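Local coordinates for protein glycoside hydrolase family 31 (Kribbella flavida DSM 17836, PDB 5X3I) that hydrolyses the alpha-1,3-glucosidic linkages of a cyclic tetrasaccharide derived from starch, releasing isomaltose inside the cell, at residues V288-E293 against A649-L654; W297-W302 against Y639-A644. The protein carries 1 engineered substitution. All blocks are in the same frame, centred on the assembly; numbering follows the deposited sequence.

How the contacts relate
Following the chain from the N terminus, helix 277-288 ends and a long loop leads toward strand 302-304, the first strand of the parallel barrel. Both first segments, 288-293 and then 297-302, lie in this lead-in. The chain next builds the eight barrel strands and returns along helix 622-650, where 639-644 meets 297-302 before 649-654 meets 288-293. Contact 2 is therefore nested inside the loop closed by contact 1, and their centres lie about 15 Å apart. Leu654 of contact 1 joins them, packing its CD1 against Gln643 CB at 3.9 Å. Together they fasten the entry to the barrel onto the last turns of helix 622-650 and the residue just after it.

Contact 1. Residues V288-E293 against A649-L654; sequences VGRAEE and ATDRPL
Arg290 and Asp651 make this contact between them, through a salt bridge of two hydrogen bonds. The guanidinium comes side-on: NE gives its hydrogen to Asp651 OD1 at 2.8 Å, almost perfectly straight, and Arg290 NH2 reaches Asp651 OD2 at 2.9 Å with a more bent N-H...O angle of 153°. OD1 accepts with its syn lone pair and lies in the guanidinium plane; the donor to OD2 is also on the syn side but lies out of the carboxylate plane. The two flat groups are nearly coplanar, 24° apart, so each carboxylate oxygen has its own nitrogen. Arg290 runs extended as far as CD and then bends at chi3 (-79°), which turns its NE edge to the acid.

Helix 277-288 supplies a further partner to each. Asp651 OD2 is also hydrogen-bonded to Thr282 OG1, and Arg290 NH2 has a second salt bridge to Asp286, so the arginine sits between two acids. That setting probably favours its positive charge and restricts rotation of both groups, the carboxylate being buried. Beside the acid, Thr650 OG1 accepts from the backbone N of Arg652 at 3.1 Å, an ST turn that shapes the chain as it leaves helix 622-650, and is also hydrogen-bonded to Arg646 O, one turn back.

Gly289 and Asp651 each leave helical angles with positive phi; the bridge runs from Arg290, the residue after Gly289, to Asp651 itself. It is a two-pronged, side-on arginine-carboxylate pair, tying the lead-in to the family 31 TIM barrel to the chain leaving helix 622-650 toward the C-terminal domain.

Contact 2. Residues W297-W302 against Y639-A644; sequences WVFRLW and YLTEQA
Phe299 lays one face of its ring on Leu640, whose CB stands 3.7 Å from the ring centroid and only 10° off the normal, a CH-pi contact. Leu640 CD1 lies 4.0 Å from Phe299 CB. At the far end of the ring Ala644 CB meets Phe299 CZ at 3.7 Å, close to the ring plane, so that Leu640 and Ala644, one helical turn apart, meet the face and the edge. Thr641 OG1 comes obliquely to CD2 of Phe299, at 3.9 Å; its polar partner is the carbonyl of Val637 one turn back, which leaves the hydroxyl only a van der Waals neighbour of the ring. With CG anti to its own carbonyl carbon (chi1 -69°), Phe299 projects from the short 3-10 turn onto the helix.

The opposite face of the ring is backed by Val298, with CG2 4.1 Å above the plane and over the centre. Val298 is positioned in turn through its carbonyl, which takes the indole N-H of Trp302 (NE1 to O, 2.9 Å); the indole stacks on Phe518 of strand 517-519, on another part of the barrel wall. On the helix side, Arg633 gives a hydrogen bond to Phe299 O, and Arg300 forms a salt bridge with Glu634, tying the turn to an earlier part of the same helix. The backbone bond from Ala644 N to Leu640 O, 2.7 Å, keeps the two in helical spacing.

Backbone pairing of Trp302 with Met592 and Tyr594 closes the TIM barrel; Phe299 packs the segment before strand 302-304 onto outer helix 622-650, after the eighth strand, 591-593.

Contact 1. Residues V288-E293 against A649-L654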
ATOM      1  N   VAL A 288      18.176   4.521  -3.070  1.00 18.60           N
ATOM      2  CA  VAL A 288      17.049   4.686  -2.145  1.00 16.85           C
ATOM      3  C   VAL A 288      16.899   3.651  -1.015  1.00 18.01           C
ATOM      4  O   VAL A 288      16.060   3.811  -0.135  1.00 20.80           O
ATOM      5  CB  VAL A 288      15.746   4.753  -2.927  1.00 15.70           C
ATOM      6  CG1 VAL A 288      15.890   5.799  -4.044  1.00 15.33           C
ATOM      7  CG2 VAL A 288      15.391   3.399  -3.508  1.00 15.60           C
ATOM      8  N   GLY A 289      17.744   2.633  -1.002  1.00 20.87           N
ATOM      9  CA  GLY A 289      17.599   1.562  -0.035  1.00 16.89           C
ATOM     10  C   GLY A 289      17.157   0.214  -0.568  1.00 17.22           C
ATOM     11  O   GLY A 289      16.605   0.092  -1.665  1.00 13.66           O
ATOM     12  N   ARG A 290      17.410  -0.806   0.255  1.00 16.58           N
ATOM     13  CA  ARG A 290      17.359  -2.201  -0.150  1.00 15.48           C
ATOM     14  C   ARG A 290      16.949  -3.095   1.040  1.00 15.35           C
ATOM     15  O   ARG A 290      17.196  -2.753   2.188  1.00 15.02           O
ATOM     16  CB  ARG A 290      18.732  -2.615  -0.697  1.00 17.52           C
ATOM     17  CG  ARG A 290      18.882  -4.046  -1.145  1.00 16.36           C
ATOM     18  CD  ARG A 290      20.331  -4.339  -1.537  1.00 18.01           C
ATOM     19  NE  ARG A 290      20.662  -3.852  -2.876  1.00 19.84           N
ATOM     20  CZ  ARG A 290      21.433  -2.798  -3.123  1.00 18.33           C
ATOM     21  NH1 ARG A 290      21.966  -2.100  -2.131  1.00 18.02           N
ATOM     22  NH2 ARG A 290      21.675  -2.446  -4.372  1.00 21.49           N
ATOM     23  N   ALA A 291      16.325  -4.230   0.755  1.00 15.94           N
ATOM     24  CA  ALA A 291      15.929  -5.154   1.807  1.00 16.58           C
ATOM     25  C   ALA A 291      17.148  -5.691   2.533  1.00 17.27           C
ATOM     26  O   ALA A 291      18.234  -5.758   1.978  1.00 17.72           O
ATOM     27  CB  ALA A 291      15.124  -6.295   1.245  1.00 15.10           C
ATOM     28  N   GLU A 292      16.939  -6.070   3.785  1.00 19.13           N
ATOM     29  CA  GLU A 292      17.916  -6.840   4.530  1.00 15.62           C
ATOM     30  C   GLU A 292      17.306  -8.215   4.732  1.00 17.38           C
ATOM     31  O   GLU A 292      16.083  -8.368   4.661  1.00 17.94           O
ATOM     32  CB  GLU A 292      18.271  -6.180   5.863  1.00 18.01           C
ATOM     33  CG  GLU A 292      17.136  -6.081   6.869  1.00 18.26           C
ATOM     34  CD  GLU A 292      17.561  -5.401   8.175  1.00 17.47           C
ATOM     35  OE1 GLU A 292      17.369  -4.177   8.318  1.00 21.04           O
ATOM     36  OE2 GLU A 292      18.082  -6.096   9.069  1.00 20.87           O
ATOM     37  N   GLU A 293      18.155  -9.221   4.924  1.00 15.27           N
ATOM     38  CA  GLU A 293      17.679 -10.584   5.056  1.00 16.04           C
ATOM     39  C   GLU A 293      16.832 -10.702   6.309  1.00 14.16           C
ATOM     40  O   GLU A 293      17.258 -10.326   7.387  1.00 15.79           O
ATOM     41  CB  GLU A 293      18.849 -11.579   5.117  1.00 14.66           C
ATOM     42  CG  GLU A 293      19.670 -11.648   3.854  1.00 14.51           C
ATOM     43  CD  GLU A 293      20.895 -12.531   3.993  1.00 17.59           C
ATOM     44  OE1 GLU A 293      20.993 -13.295   4.973  1.00 24.08           O
ATOM     45  OE2 GLU A 293      21.772 -12.458   3.119  1.00 22.39           O
ATOM     46  N   ALA A 649      21.537  -9.757  -2.458  1.00 17.83           N
ATOM     47  CA  ALA A 649      22.915  -9.562  -2.885  1.00 18.27           C
ATOM     48  C   ALA A 649      23.034  -9.070  -4.324  1.00 18.77           C
ATOM     49  O   ALA A 649      23.824  -8.190  -4.593  1.00 22.99           O
ATOM     50  CB  ALA A 649      23.718 -10.864  -2.711  1.00 17.33           C
ATOM     51  N   THR A 650      22.320  -9.699  -5.250  1.00 21.39           N
ATOM     52  CA  THR A 650      22.404  -9.337  -6.661  1.00 18.57           C
ATOM     53  C   THR A 650      21.341  -8.373  -7.201  1.00 20.33           C
ATOM     54  O   THR A 650      21.461  -7.920  -8.334  1.00 21.42           O
ATOM     55  CB  THR A 650      22.344 -10.586  -7.539  1.00 20.16           C
ATOM     56  OG1 THR A 650      21.000 -11.071  -7.588  1.00 20.73           O
ATOM     57  CG2 THR A 650      23.285 -11.670  -7.006  1.00 20.89           C
ATOM     58  N   ASP A 651      20.306  -8.107  -6.405  1.00 18.46           N
ATOM     59  CA  ASP A 651      19.129  -7.322  -6.806  1.00 18.96           C
ATOM     60  C   ASP A 651      18.244  -7.996  -7.862  1.00 17.54           C
ATOM     61  O   ASP A 651      17.212  -7.446  -8.237  1.00 22.34           O
ATOM     62  CB  ASP A 651      19.551  -5.926  -7.260  1.00 19.31           C
ATOM     63  CG  ASP A 651      20.153  -5.145  -6.138  1.00 19.89           C
ATOM     64  OD1 ASP A 651      19.589  -5.221  -5.028  1.00 20.93           O
ATOM     65  OD2 ASP A 651      21.201  -4.504  -6.332  1.00 22.57           O
ATOM     66  N   ARG A 652      18.638  -9.167  -8.350  1.00 19.38           N
ATOM     67  CA  ARG A 652      17.736  -9.969  -9.175  1.00 18.02           C
ATOM     68  C   ARG A 652      16.550 -10.421  -8.330  1.00 16.71           C
ATOM     69  O   ARG A 652      16.742 -11.105  -7.335  1.00 22.07           O
ATOM     70  CB  ARG A 652      18.450 -11.186  -9.770  1.00 20.72           C
ATOM     71  CG  ARG A 652      19.535 -10.872 -10.797  1.00 22.89           C
ATOM     72  CD  ARG A 652      19.609 -11.965 -11.867  1.00 24.79           C
ATOM     73  NE  ARG A 652      20.607 -12.972 -11.563  1.00 29.97           N
ATOM     74  CZ  ARG A 652      20.674 -14.170 -12.138  1.00 32.22           C
ATOM     75  NH1 ARG A 652      19.789 -14.534 -13.058  1.00 26.19           N
ATOM     76  NH2 ARG A 652      21.628 -15.014 -11.784  1.00 32.88           N
ATOM     77  N   PRO A 653      15.326 -10.030  -8.721  1.00 18.54           N
ATOM     78  CA  PRO A 653      14.130 -10.189  -7.880  1.00 19.51           C
ATOM     79  C   PRO A 653      13.785 -11.619  -7.461  1.00 19.20           C
ATOM     80  O   PRO A 653      14.131 -12.576  -8.141  1.00 21.16           O
ATOM     81  CB  PRO A 653      13.016  -9.624  -8.760  1.00 15.65           C
ATOM     82  CG  PRO A 653      13.708  -8.561  -9.560  1.00 17.24           C
ATOM     83  CD  PRO A 653      15.049  -9.177  -9.892  1.00 20.06           C
ATOM     84  N   LEU A 654      13.094 -11.729  -6.333  1.00 19.77           N
ATOM     85  CA  LEU A 654      12.613 -13.013  -5.834  1.00 17.24           C
ATOM     86  C   LEU A 654      11.368 -13.477  -6.580  1.00 15.62           C
ATOM     87  O   LEU A 654      11.307 -14.610  -7.035  1.00 20.55           O
ATOM     88  CB  LEU A 654      12.331 -12.925  -4.333  1.00 15.82           C
ATOM     89  CG  LEU A 654      11.827 -14.198  -3.656  1.00 17.44           C
ATOM     90  CD1 LEU A 654      12.766 -15.368  -3.959  1.00 16.20           C
ATOM     91  CD2 LEU A 654      11.684 -13.968  -2.137  1.00 15.21           C
TER

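Contact 2. Residues W297-W302 against Y639-A644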
ATOM      1  N   TRP A 297      11.738 -17.983   8.920  1.00 14.83           N
ATOM      2  CA  TRP A 297      10.365 -18.318   9.309  1.00 12.16           C
ATOM      3  C   TRP A 297       9.295 -17.476   8.603  1.00 13.42           C
ATOM      4  O   TRP A 297       8.144 -17.896   8.555  1.00 11.09           O
ATOM      5  CB  TRP A 297      10.162 -18.219  10.835  1.00 15.57           C
ATOM      6  CG  TRP A 297      10.344 -16.858  11.478  1.00 12.66           C
ATOM      7  CD1 TRP A 297      11.433 -16.425  12.178  1.00 12.15           C
ATOM      8  CD2 TRP A 297       9.392 -15.778  11.520  1.00 11.68           C
ATOM      9  NE1 TRP A 297      11.226 -15.146  12.642  1.00 14.13           N
ATOM     10  CE2 TRP A 297       9.981 -14.728  12.251  1.00 11.15           C
ATOM     11  CE3 TRP A 297       8.104 -15.603  11.017  1.00 11.64           C
ATOM     12  CZ2 TRP A 297       9.334 -13.522  12.475  1.00 12.81           C
ATOM     13  CZ3 TRP A 297       7.458 -14.402  11.254  1.00 14.65           C
ATOM     14  CH2 TRP A 297       8.071 -13.380  11.971  1.00 12.99           C
ATOM     15  N   VAL A 298       9.663 -16.320   8.037  1.00 12.86           N
ATOM     16  CA  VAL A 298       8.662 -15.505   7.333  1.00 11.29           C
ATOM     17  C   VAL A 298       8.156 -16.239   6.098  1.00 14.45           C
ATOM     18  O   VAL A 298       7.082 -15.931   5.586  1.00 14.87           O
ATOM     19  CB  VAL A 298       9.191 -14.095   6.909  1.00 10.34           C
ATOM     20  CG1 VAL A 298       9.770 -13.366   8.096  1.00  9.95           C
ATOM     21  CG2 VAL A 298      10.202 -14.186   5.764  1.00 11.83           C
ATOM     22  N   PHE A 299       8.900 -17.247   5.654  1.00 12.52           N
ATOM     23  CA  PHE A 299       8.493 -18.002   4.479  1.00 12.51           C
ATOM     24  C   PHE A 299       7.508 -19.131   4.764  1.00 15.61           C
ATOM     25  O   PHE A 299       7.079 -19.823   3.849  1.00 14.02           O
ATOM     26  CB  PHE A 299       9.725 -18.547   3.768  1.00 14.88           C
ATOM     27  CG  PHE A 299      10.549 -17.484   3.122  1.00 15.19           C
ATOM     28  CD1 PHE A 299       9.995 -16.671   2.142  1.00 16.59           C
ATOM     29  CD2 PHE A 299      11.861 -17.281   3.488  1.00 15.60           C
ATOM     30  CE1 PHE A 299      10.740 -15.676   1.535  1.00 13.87           C
ATOM     31  CE2 PHE A 299      12.617 -16.287   2.874  1.00 14.82           C
ATOM     32  CZ  PHE A 299      12.055 -15.493   1.904  1.00 13.10           C
ATOM     33  N   ARG A 300       7.118 -19.298   6.021  1.00 13.87           N
ATOM     34  CA  ARG A 300       6.089 -20.272   6.333  1.00 12.80           C
ATOM     35  C   ARG A 300       4.701 -19.661   6.154  1.00 14.07           C
ATOM     36  O   ARG A 300       4.576 -18.468   5.907  1.00 14.91           O
ATOM     37  CB  ARG A 300       6.267 -20.792   7.760  1.00 14.07           C
ATOM     38  CG  ARG A 300       7.641 -21.392   8.020  1.00 15.89           C
ATOM     39  CD  ARG A 300       7.746 -21.916   9.429  1.00 16.15           C
ATOM     40  NE  ARG A 300       6.847 -23.036   9.657  1.00 18.88           N
ATOM     41  CZ  ARG A 300       6.598 -23.560  10.853  1.00 20.75           C
ATOM     42  NH1 ARG A 300       7.161 -23.037  11.940  1.00 21.15           N
ATOM     43  NH2 ARG A 300       5.784 -24.600  10.966  1.00 20.77           N
ATOM     44  N   LEU A 301       3.660 -20.463   6.332  1.00 12.50           N
ATOM     45  CA  LEU A 301       2.307 -19.964   6.137  1.00 14.20           C
ATOM     46  C   LEU A 301       1.922 -18.987   7.243  1.00 13.23           C
ATOM     47  O   LEU A 301       2.157 -19.249   8.429  1.00 13.94           O
ATOM     48  CB  LEU A 301       1.302 -21.112   6.083  1.00 14.02           C
ATOM     49  CG  LEU A 301      -0.179 -20.709   6.136  1.00 16.17           C
ATOM     50  CD1 LEU A 301      -0.570 -19.874   4.911  1.00 13.49           C
ATOM     51  CD2 LEU A 301      -1.091 -21.942   6.273  1.00 15.00           C
ATOM     52  N   TRP A 302       1.358 -17.856   6.836  1.00 15.13           N
ATOM     53  CA  TRP A 302       0.790 -16.873   7.753  1.00 13.92           C
ATOM     54  C   TRP A 302      -0.722 -17.044   7.853  1.00 14.05           C
ATOM     55  O   TRP A 302      -1.424 -17.014   6.842  1.00 12.05           O
ATOM     56  CB  TRP A 302       1.105 -15.441   7.301  1.00 11.82           C
ATOM     57  CG  TRP A 302       2.536 -15.043   7.343  1.00 11.42           C
ATOM     58  CD1 TRP A 302       3.595 -15.709   6.797  1.00 10.81           C
ATOM     59  CD2 TRP A 302       3.072 -13.866   7.947  1.00 13.96           C
ATOM     60  NE1 TRP A 302       4.751 -15.022   7.031  1.00 11.76           N
ATOM     61  CE2 TRP A 302       4.462 -13.883   7.732  1.00 12.52           C
ATOM     62  CE3 TRP A 302       2.508 -12.789   8.644  1.00 13.36           C
ATOM     63  CZ2 TRP A 302       5.300 -12.869   8.184  1.00 13.24           C
ATOM     64  CZ3 TRP A 302       3.345 -11.780   9.097  1.00 14.61           C
ATOM     65  CH2 TRP A 302       4.727 -11.830   8.867  1.00 15.41           C
ATOM     66  N   TYR A 639      15.061 -23.241   0.187  1.00 15.87           N
ATOM     67  CA  TYR A 639      15.224 -22.655  -1.141  1.00 16.88           C
ATOM     68  C   TYR A 639      14.918 -21.154  -1.125  1.00 16.96           C
ATOM     69  O   TYR A 639      15.727 -20.347  -1.574  1.00 16.21           O
ATOM     70  CB  TYR A 639      14.332 -23.353  -2.164  1.00 14.05           C
ATOM     71  CG  TYR A 639      14.360 -22.696  -3.536  1.00 17.63           C
ATOM     72  CD1 TYR A 639      15.451 -22.855  -4.381  1.00 18.36           C
ATOM     73  CD2 TYR A 639      13.291 -21.923  -3.987  1.00 16.21           C
ATOM     74  CE1 TYR A 639      15.485 -22.262  -5.634  1.00 16.76           C
ATOM     75  CE2 TYR A 639      13.316 -21.326  -5.248  1.00 17.62           C
ATOM     76  CZ  TYR A 639      14.418 -21.499  -6.063  1.00 17.42           C
ATOM     77  OH  TYR A 639      14.460 -20.910  -7.304  1.00 17.92           O
ATOM     78  N   LEU A 640      13.762 -20.796  -0.576  1.00 17.29           N
ATOM     79  CA  LEU A 640      13.325 -19.401  -0.518  1.00 17.36           C
ATOM     80  C   LEU A 640      14.342 -18.560   0.225  1.00 16.69           C
ATOM     81  O   LEU A 640      14.683 -17.472  -0.210  1.00 15.99           O
ATOM     82  CB  LEU A 640      11.949 -19.285   0.143  1.00 13.13           C
ATOM     83  CG  LEU A 640      10.807 -19.826  -0.721  1.00 16.14           C
ATOM     84  CD1 LEU A 640       9.553 -20.103   0.080  1.00 13.83           C
ATOM     85  CD2 LEU A 640      10.498 -18.847  -1.860  1.00 18.66           C
ATOM     86  N   THR A 641      14.846 -19.098   1.334  1.00 16.84           N
ATOM     87  CA  THR A 641      15.842 -18.424   2.144  1.00 15.61           C
ATOM     88  C   THR A 641      17.120 -18.153   1.340  1.00 18.24           C
ATOM     89  O   THR A 641      17.667 -17.060   1.378  1.00 13.51           O
ATOM     90  CB  THR A 641      16.194 -19.255   3.418  1.00 15.60           C
ATOM     91  OG1 THR A 641      15.014 -19.463   4.208  1.00 15.23           O
ATOM     92  CG2 THR A 641      17.227 -18.548   4.239  1.00 15.57           C
ATOM     93  N   GLU A 642      17.597 -19.158   0.617  1.00 16.10           N
ATOM     94  CA  GLU A 642      18.790 -18.966  -0.183  1.00 17.68           C
ATOM     95  C   GLU A 642      18.534 -17.958  -1.300  1.00 16.24           C
ATOM     96  O   GLU A 642      19.340 -17.083  -1.540  1.00 17.64           O
ATOM     97  CB  GLU A 642      19.274 -20.279  -0.786  1.00 16.64           C
ATOM     98  CG  GLU A 642      20.571 -20.111  -1.521  1.00 17.19           C
ATOM     99  CD  GLU A 642      21.200 -21.427  -1.907  1.00 14.93           C
ATOM    100  OE1 GLU A 642      20.601 -22.174  -2.693  1.00 16.54           O
ATOM    101  OE2 GLU A 642      22.295 -21.703  -1.415  1.00 18.34           O
ATOM    102  N   GLN A 643      17.402 -18.104  -1.974  1.00 16.33           N
ATOM    103  CA  GLN A 643      17.055 -17.225  -3.086  1.00 17.14           C
ATOM    104  C   GLN A 643      16.835 -15.776  -2.627  1.00 19.52           C
ATOM    105  O   GLN A 643      17.237 -14.841  -3.321  1.00 17.69           O
ATOM    106  CB  GLN A 643      15.819 -17.758  -3.808  1.00 13.89           C
ATOM    107  CG  GLN A 643      16.087 -19.035  -4.586  1.00 17.41           C
ATOM    108  CD  GLN A 643      17.213 -18.878  -5.609  1.00 18.40           C
ATOM    109  OE1 GLN A 643      17.316 -17.856  -6.290  1.00 20.51           O
ATOM    110  NE2 GLN A 643      18.068 -19.885  -5.708  1.00 17.33           N
ATOM    111  N   ALA A 644      16.230 -15.597  -1.454  1.00 16.12           N
ATOM    112  CA  ALA A 644      16.049 -14.259  -0.890  1.00 17.50           C
ATOM    113  C   ALA A 644      17.394 -13.600  -0.643  1.00 17.50           C
ATOM    114  O   ALA A 644      17.572 -12.404  -0.887  1.00 17.69           O
ATOM    115  CB  ALA A 644      15.247 -14.309   0.402  1.00 15.30           C
TER